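Local coordinates for ferritin (Mycoplasma penetrans, PDB 7DIE), which takes up iron(II) through its B-channels and, as a 24-subunit ferritin with atypical ferroxidase centres, stores the metal as iron(III), at the interface of chains A and B. Residues are numbered along the deposited sequence; one frame, centred on the assembly and turned at random. Chains: chain A/B, Ferritin.

The interface of chains A and B. Residues chain A 99, 106, 136, 139-140, 143; chain B 5-6, 8, 71, 123.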
loop_
_atom_site.group_PDB
_atom_site.type_symbol
_atom_site.label_atom_id
_atom_site.label_comp_id
_atom_site.label_asym_id
_atom_site.label_seq_id
_atom_site.Cartn_x
_atom_site.Cartn_y
_atom_site.Cartn_z
ATOM N N LEU A 99 27.620 -32.136 31.496
ATOM C CA LEU A 99 27.807 -33.235 30.552
ATOM C C LEU A 99 27.316 -34.559 31.133
ATOM O O LEU A 99 26.679 -35.356 30.432
ATOM C CB LEU A 99 29.285 -33.334 30.164
ATOM C CG LEU A 99 29.646 -34.294 29.035
ATOM C CD1 LEU A 99 28.965 -33.863 27.746
ATOM C CD2 LEU A 99 31.165 -34.342 28.850
ATOM N N ARG A 106 19.965 -38.595 27.951
ATOM C CA ARG A 106 20.007 -39.377 26.721
ATOM C C ARG A 106 19.856 -40.872 27.011
ATOM O O ARG A 106 19.152 -41.591 26.288
ATOM C CB ARG A 106 21.318 -39.076 25.992
ATOM C CG ARG A 106 21.569 -39.918 24.738
ATOM C CD ARG A 106 22.824 -39.408 24.036
ATOM N NE ARG A 106 23.183 -40.181 22.846
ATOM C CZ ARG A 106 24.249 -40.969 22.763
ATOM N NH1 ARG A 106 25.056 -41.099 23.815
ATOM N NH2 ARG A 106 24.506 -41.628 21.637
ATOM N N ILE A 136 20.108 -36.002 21.068
ATOM C CA ILE A 136 21.379 -35.811 20.373
ATOM C C ILE A 136 21.734 -34.327 20.325
ATOM O O ILE A 136 22.871 -33.926 20.611
ATOM C CB ILE A 136 21.319 -36.402 18.955
ATOM C CG1 ILE A 136 21.077 -37.918 18.961
ATOM C CG2 ILE A 136 22.597 -36.057 18.201
ATOM C CD1 ILE A 136 20.781 -38.450 17.549
ATOM N N LEU A 139 22.704 -33.009 23.896
ATOM C CA LEU A 139 24.024 -33.465 24.316
ATOM C C LEU A 139 25.116 -32.794 23.489
ATOM O O LEU A 139 26.165 -32.416 24.022
ATOM C CB LEU A 139 24.113 -34.990 24.225
ATOM C CG LEU A 139 25.423 -35.607 24.747
ATOM C CD1 LEU A 139 25.691 -35.190 26.195
ATOM C CD2 LEU A 139 25.396 -37.135 24.630
ATOM N N GLU A 140 24.872 -32.585 22.195
ATOM C CA GLU A 140 25.867 -31.888 21.381
ATOM C C GLU A 140 26.114 -30.474 21.888
ATOM O O GLU A 140 27.260 -30.014 21.926
ATOM C CB GLU A 140 25.434 -31.842 19.916
ATOM C CG GLU A 140 26.493 -31.197 19.026
ATOM C CD GLU A 140 26.063 -31.093 17.579
ATOM O OE1 GLU A 140 24.985 -30.530 17.308
ATOM O OE2 GLU A 140 26.799 -31.594 16.712
ATOM N N SER A 143 28.047 -30.708 25.116
ATOM C CA SER A 143 29.359 -31.217 24.714
ATOM C C SER A 143 30.218 -30.140 24.057
ATOM O O SER A 143 31.429 -30.056 24.316
ATOM C CB SER A 143 29.166 -32.404 23.768
ATOM O OG SER A 143 30.395 -33.047 23.496
ATOM N N VAL B 5 31.607 -38.606 23.763
ATOM C CA VAL B 5 30.519 -38.812 24.713
ATOM C C VAL B 5 29.343 -39.550 24.077
ATOM O O VAL B 5 28.512 -40.114 24.792
ATOM C CB VAL B 5 30.087 -37.456 25.309
ATOM C CG1 VAL B 5 29.391 -36.582 24.261
ATOM C CG2 VAL B 5 29.206 -37.658 26.538
ATOM N N PHE B 6 29.268 -39.607 22.744
ATOM C CA PHE B 6 28.138 -40.293 22.122
ATOM C C PHE B 6 28.312 -41.804 22.103
ATOM O O PHE B 6 27.314 -42.541 22.104
ATOM C CB PHE B 6 27.933 -39.741 20.719
ATOM C CG PHE B 6 27.335 -38.375 20.734
ATOM C CD1 PHE B 6 25.956 -38.216 20.781
ATOM C CD2 PHE B 6 28.149 -37.247 20.775
ATOM C CE1 PHE B 6 25.395 -36.949 20.831
ATOM C CE2 PHE B 6 27.588 -35.981 20.834
ATOM C CZ PHE B 6 26.207 -35.840 20.859
ATOM N N LYS B 8 29.052 -44.156 19.958
ATOM C CA LYS B 8 28.332 -44.925 18.961
ATOM C C LYS B 8 29.093 -46.210 18.649
ATOM O O LYS B 8 30.306 -46.304 18.841
ATOM C CB LYS B 8 28.137 -44.113 17.674
ATOM C CG LYS B 8 27.435 -42.764 17.878
ATOM C CD LYS B 8 26.036 -42.958 18.455
ATOM C CE LYS B 8 25.078 -43.619 17.459
ATOM N NZ LYS B 8 23.755 -43.945 18.114
ATOM N N VAL B 71 26.898 -37.152 15.917
ATOM C CA VAL B 71 27.360 -38.175 16.848
ATOM C C VAL B 71 28.872 -38.396 16.743
ATOM O O VAL B 71 29.363 -39.472 17.098
ATOM C CB VAL B 71 26.571 -39.480 16.666
ATOM C CG1 VAL B 71 25.090 -39.250 17.052
ATOM C CG2 VAL B 71 26.701 -40.014 15.237
ATOM N N GLU B 123 18.978 -44.075 17.749
ATOM C CA GLU B 123 19.330 -42.829 17.064
ATOM C C GLU B 123 19.524 -43.048 15.570
ATOM O O GLU B 123 19.059 -42.251 14.745
ATOM C CB GLU B 123 20.595 -42.228 17.687
ATOM C CG GLU B 123 20.352 -41.743 19.109
ATOM C CD GLU B 123 21.606 -41.343 19.838
ATOM O OE1 GLU B 123 22.723 -41.642 19.354
ATOM O OE2 GLU B 123 21.472 -40.757 20.926
#
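B:Phe6, B:Val5 and A:Arg106 bury the most surface where the N-terminal segment of chain B lies against helices 91-118 and 122-150 of chain A. A:Arg106 stands out from helix 91-118 on a chain extended from CG to NE, CG anti to the backbone N (chi1 175°), and its guanidinium is gripped along two sides. Side-on, NE of A:Arg106 gives a 2.6 Å hydrogen bond to the carboxylate oxygen OE2 of B:Glu123, part of a salt bridge, while its NH2 reaches OE1 of the same B:Glu123 at 2.9 Å, nearly straight at 171°. Both oxygens use their syn lone pairs, though the guanidinium and carboxylate planes are 33° apart. End-on, NH1 and NH2 converge on the backbone carbonyl of B:Phe6: NH2 of A:Arg106 lies on a lone pair of B:Phe6 O at 3.0 Å, whereas NH1 comes from above the carbonyl plane, at 3.2 Å. These bonds fix the guanidinium's rotation, and the ring of B:Phe6 backs it, with CD1 over the centre of one face. B:Lys8 NZ meets OE1 of B:Glu123 from above the carboxylate plane at 2.8 Å, holding this acid within its own chain and probably favouring its charged form. The B:Phe6 ring is wedged between B:Val71 CA on one face and the CD2 methyl of A:Leu139 on the other, the latter 3.8 Å from B:Phe6 CE1; its CZ tip points at the backbone of chain A's helix 122-150, with A:Ile136 O at the ring edge. A:Ile136 meets B:Glu123 tip to tip, CG1 near the carboxyl carbon CD and CD1 at CG, lining the salt bridge with hydrocarbon. B:Val5 carries the apolar contact onward, CG1 toward A:Leu139 and A:Ser143, CG2 tip to tip with A:Leu99 CD1. By pinning the N-terminal segment and the start of chain B's helix 122-150 to chain A's helices, the patch helps join subunits of the 24-subunit ferritin shell.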